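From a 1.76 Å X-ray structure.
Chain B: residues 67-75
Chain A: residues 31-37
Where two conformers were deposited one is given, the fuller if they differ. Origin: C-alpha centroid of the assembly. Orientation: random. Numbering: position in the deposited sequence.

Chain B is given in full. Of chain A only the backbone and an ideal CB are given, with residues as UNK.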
# COMPACT_ATOMS: atom_id res chain seq x y z
N GLY B 67 0.35 -11.40 0.89
CA GLY B 67 -0.68 -11.08 -0.06
C GLY B 67 -0.15 -10.60 -1.40
O GLY B 67 -0.71 -10.94 -2.44
N LEU B 68 0.91 -9.80 -1.38
CA LEU B 68 1.53 -9.32 -2.60
C LEU B 68 2.21 -10.45 -3.37
O LEU B 68 2.18 -10.45 -4.59
CB LEU B 68 2.50 -8.17 -2.30
CG LEU B 68 1.88 -6.88 -1.80
CD1 LEU B 68 2.97 -5.85 -1.53
CD2 LEU B 68 0.92 -6.32 -2.84
N LEU B 69 2.87 -11.37 -2.65
CA LEU B 69 3.44 -12.55 -3.26
C LEU B 69 2.38 -13.35 -4.00
O LEU B 69 2.61 -13.74 -5.12
CB LEU B 69 4.15 -13.42 -2.23
CG LEU B 69 5.48 -12.85 -1.76
CD1 LEU B 69 5.95 -13.57 -0.51
CD2 LEU B 69 6.55 -12.90 -2.85
N LEU B 70 1.22 -13.54 -3.38
CA LEU B 70 0.09 -14.19 -4.05
C LEU B 70 -0.46 -13.43 -5.23
O LEU B 70 -0.79 -14.02 -6.30
CB LEU B 70 -1.05 -14.43 -3.05
CG LEU B 70 -0.82 -15.54 -2.06
CD1 LEU B 70 -2.08 -15.69 -1.20
CD2 LEU B 70 -0.57 -16.85 -2.80
N ALA B 71 -0.54 -12.11 -5.11
CA ALA B 71 -1.07 -11.29 -6.18
C ALA B 71 -0.14 -11.38 -7.40
O ALA B 71 -0.59 -11.21 -8.54
CB ALA B 71 -1.24 -9.85 -5.71
N SER B 72 1.14 -11.67 -7.17
CA SER B 72 2.11 -11.77 -8.25
C SER B 72 1.83 -12.98 -9.16
O SER B 72 2.26 -13.01 -10.29
CB SER B 72 3.53 -11.87 -7.69
OG SER B 72 3.79 -13.17 -7.16
N ARG B 73 1.12 -13.98 -8.64
CA ARG B 73 0.73 -15.20 -9.42
C ARG B 73 -0.43 -15.02 -10.35
O ARG B 73 -0.69 -15.87 -11.20
CB ARG B 73 0.37 -16.34 -8.48
CG ARG B 73 1.48 -16.79 -7.59
CD ARG B 73 0.99 -17.95 -6.74
NE ARG B 73 2.02 -18.41 -5.84
CZ ARG B 73 1.83 -19.23 -4.80
NH1 ARG B 73 0.64 -19.71 -4.48
NH2 ARG B 73 2.88 -19.53 -4.05
N GLU B 74 -1.19 -13.93 -10.18
CA GLU B 74 -2.25 -13.62 -11.11
C GLU B 74 -1.50 -13.21 -12.37
O GLU B 74 -0.30 -12.96 -12.33
CB GLU B 74 -3.12 -12.51 -10.56
CG GLU B 74 -3.73 -12.83 -9.21
CD GLU B 74 -4.77 -13.94 -9.25
OE1 GLU B 74 -5.48 -14.08 -10.27
OE2 GLU B 74 -4.93 -14.65 -8.24
N GLY B 75 -2.15 -13.20 -13.50
CA GLY B 75 -1.42 -12.85 -14.72
C GLY B 75 -1.95 -13.63 -15.90
O GLY B 75 -1.92 -13.12 -17.02
OXT GLY B 75 -2.38 -14.76 -15.72
N UNK A 31 -5.59 -4.98 -19.10
CA UNK A 31 -4.45 -4.54 -18.29
C UNK A 31 -4.70 -4.87 -16.84
O UNK A 31 -5.82 -4.80 -16.38
CB UNK A 31 -4.20 -3.04 -18.46
N UNK A 32 -3.64 -5.29 -16.14
CA UNK A 32 -3.75 -5.77 -14.74
C UNK A 32 -3.46 -4.65 -13.76
O UNK A 32 -2.59 -3.79 -14.01
CB UNK A 32 -2.79 -6.94 -14.49
N UNK A 33 -4.17 -4.66 -12.63
CA UNK A 33 -4.07 -3.63 -11.61
C UNK A 33 -3.98 -4.39 -10.27
O UNK A 33 -4.84 -5.18 -9.99
CB UNK A 33 -5.25 -2.66 -11.65
N UNK A 34 -2.94 -4.15 -9.46
CA UNK A 34 -2.91 -4.65 -8.09
C UNK A 34 -3.23 -3.47 -7.18
O UNK A 34 -2.64 -2.40 -7.29
CB UNK A 34 -1.56 -5.28 -7.74
N UNK A 35 -4.19 -3.67 -6.29
CA UNK A 35 -4.64 -2.61 -5.42
C UNK A 35 -4.38 -3.00 -3.98
O UNK A 35 -4.61 -4.15 -3.58
CB UNK A 35 -6.12 -2.31 -5.65
N UNK A 36 -3.89 -2.05 -3.18
CA UNK A 36 -3.61 -2.27 -1.76
C UNK A 36 -4.28 -1.11 -1.06
O UNK A 36 -3.89 0.02 -1.29
CB UNK A 36 -2.11 -2.35 -1.45
N UNK A 37 -5.29 -1.37 -0.25
CA UNK A 37 -6.23 -0.27 0.13
C UNK A 37 -6.85 -0.49 1.46
O UNK A 37 -7.32 -1.58 1.75
CB UNK A 37 -7.35 -0.12 -0.91

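Chain A 31-37 is a strand running nearly antiparallel to the helix of chain B, at 168°, with a closest approach of the axes of 10.1 Å. A strand turns alternate residues to opposite faces, so the even and odd positions need separate treatment.

Position 31 lies beyond the reach of this stretch of chain B. Nothing of the stretch comes within 5.5 Å of its ideal CB. The phi/psi of -120/142 are ordinary for a strand, and this stretch of chain B sets no preference. The deposited residue is Arg A31, which makes no contact here.

At position 32 the CA-to-CB bond points toward chain B, yet the ideal CB has no neighbour there within 5.5 Å. Only a long side chain can cross the gap. On the far side, the type I turn from Ala B71 to Glu B74 presents the carbonyls of Ala B71, Ser B72 and Glu B74. Such a cluster of oxygens favours a long donor, lysine or arginine; glutamine is a weaker candidate. The deposited residue is Arg A32, with chi1 to chi3 m, t, p. Its guanidinium lies under Glu B74 O and Gly B75 CA, which cover one face. Arg A32 NH2 is 2.9 Å from Glu B74 O, but the angle is poor and this is not a hydrogen bond. Ala B71 O sits at the edge of the group, 3.4 Å from Arg A32 NH2. The clear polar link is through water 1: it accepts from Arg A32 NH2 at 2.9 Å and donates to Ser B72 O at 2.7 Å. Gly B75 CA packs 3.6 Å from Arg A32 CZ. At 74 Å², Arg A32 has the largest covered area of any residue in the two stretches.

Position 33 is out of reach of this stretch of chain B, so many residues would fit. It is Tyr A33; Tyr A33 CB is 10.1 Å from Glu B74 CB, and the ring lies farther off.

Position 34 points toward the helix. Its ideal CB is 5.0 Å from Ala B71 CB, and Leu B68 lies beside it. This apolar patch suits valine, isoleucine or another modest apolar side chain. The residue is Val A34, chi1 t. Its CG1 is 4.2 Å from Ala B71 CB and also 4.2 Å from Leu B68 CD2.

Position 35 points away. This stretch of chain B offers it nothing, and a polar residue is as acceptable as any. It is Asp A35, which serves its own strand: its carboxylate takes two hydrogen bonds from the residue at 37.

Position 36 again points toward chain B. The ideal CB is 5.2 Å from Leu B68 CD2, with no polar side chain of this stretch nearby, so a beta-branched or other apolar residue is suited. Val A36, chi1 t, sets its CG2 3.8 Å from Leu B68 CD2.

Position 37 is out of reach of this stretch, so many side chains would fit. Positions 35 and 37 lie on the same face of the strand, so a basic residue at 37 could pair with an acid at 35. It is Arg A37, which completes the salt bridge, Arg A37 NE to Asp A35 OD2 at 2.9 Å, and Arg A37 NH2 donates to Asp A35 OD1 at 2.9 Å.

Chain A (31-37) RRYVDVR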
# COMPACT_ATOMS: atom_id res chain seq x y z
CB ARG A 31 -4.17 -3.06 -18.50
CG ARG A 31 -3.63 -2.82 -19.90
CD ARG A 31 -3.35 -1.37 -20.23
NE ARG A 31 -4.56 -0.52 -20.28
CZ ARG A 31 -5.47 -0.48 -21.27
NH1 ARG A 31 -5.41 -1.28 -22.34
NH2 ARG A 31 -6.48 0.35 -21.15
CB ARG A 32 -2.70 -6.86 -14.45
CG ARG A 32 -2.87 -8.17 -15.16
CD ARG A 32 -1.68 -9.10 -14.96
NE ARG A 32 -1.47 -9.43 -13.54
CZ ARG A 32 -0.32 -9.87 -13.03
NH1 ARG A 32 0.74 -10.04 -13.82
NH2 ARG A 32 -0.23 -10.14 -11.73
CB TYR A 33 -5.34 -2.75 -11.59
CG TYR A 33 -5.64 -1.93 -12.83
CD1 TYR A 33 -6.02 -2.52 -14.04
CD2 TYR A 33 -5.63 -0.53 -12.77
CE1 TYR A 33 -6.29 -1.75 -15.18
CE2 TYR A 33 -5.93 0.26 -13.89
CZ TYR A 33 -6.24 -0.35 -15.10
OH TYR A 33 -6.52 0.42 -16.23
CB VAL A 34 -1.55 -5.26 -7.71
CG1 VAL A 34 -1.52 -5.67 -6.23
CG2 VAL A 34 -1.25 -6.47 -8.59
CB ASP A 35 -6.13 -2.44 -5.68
CG ASP A 35 -6.67 -1.15 -5.16
OD1 ASP A 35 -6.48 -0.12 -5.83
OD2 ASP A 35 -7.35 -1.18 -4.11
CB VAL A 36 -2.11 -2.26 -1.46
CG1 VAL A 36 -1.85 -2.43 0.01
CG2 VAL A 36 -1.40 -3.33 -2.29
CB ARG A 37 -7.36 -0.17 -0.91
CG ARG A 37 -8.22 1.11 -0.85
CD ARG A 37 -9.02 1.33 -2.13
NE ARG A 37 -8.14 1.49 -3.28
CZ ARG A 37 -7.48 2.60 -3.60
NH1 ARG A 37 -7.63 3.73 -2.94
NH2 ARG A 37 -6.67 2.58 -4.66
O HOH W 1 2.60 -10.66 -11.58
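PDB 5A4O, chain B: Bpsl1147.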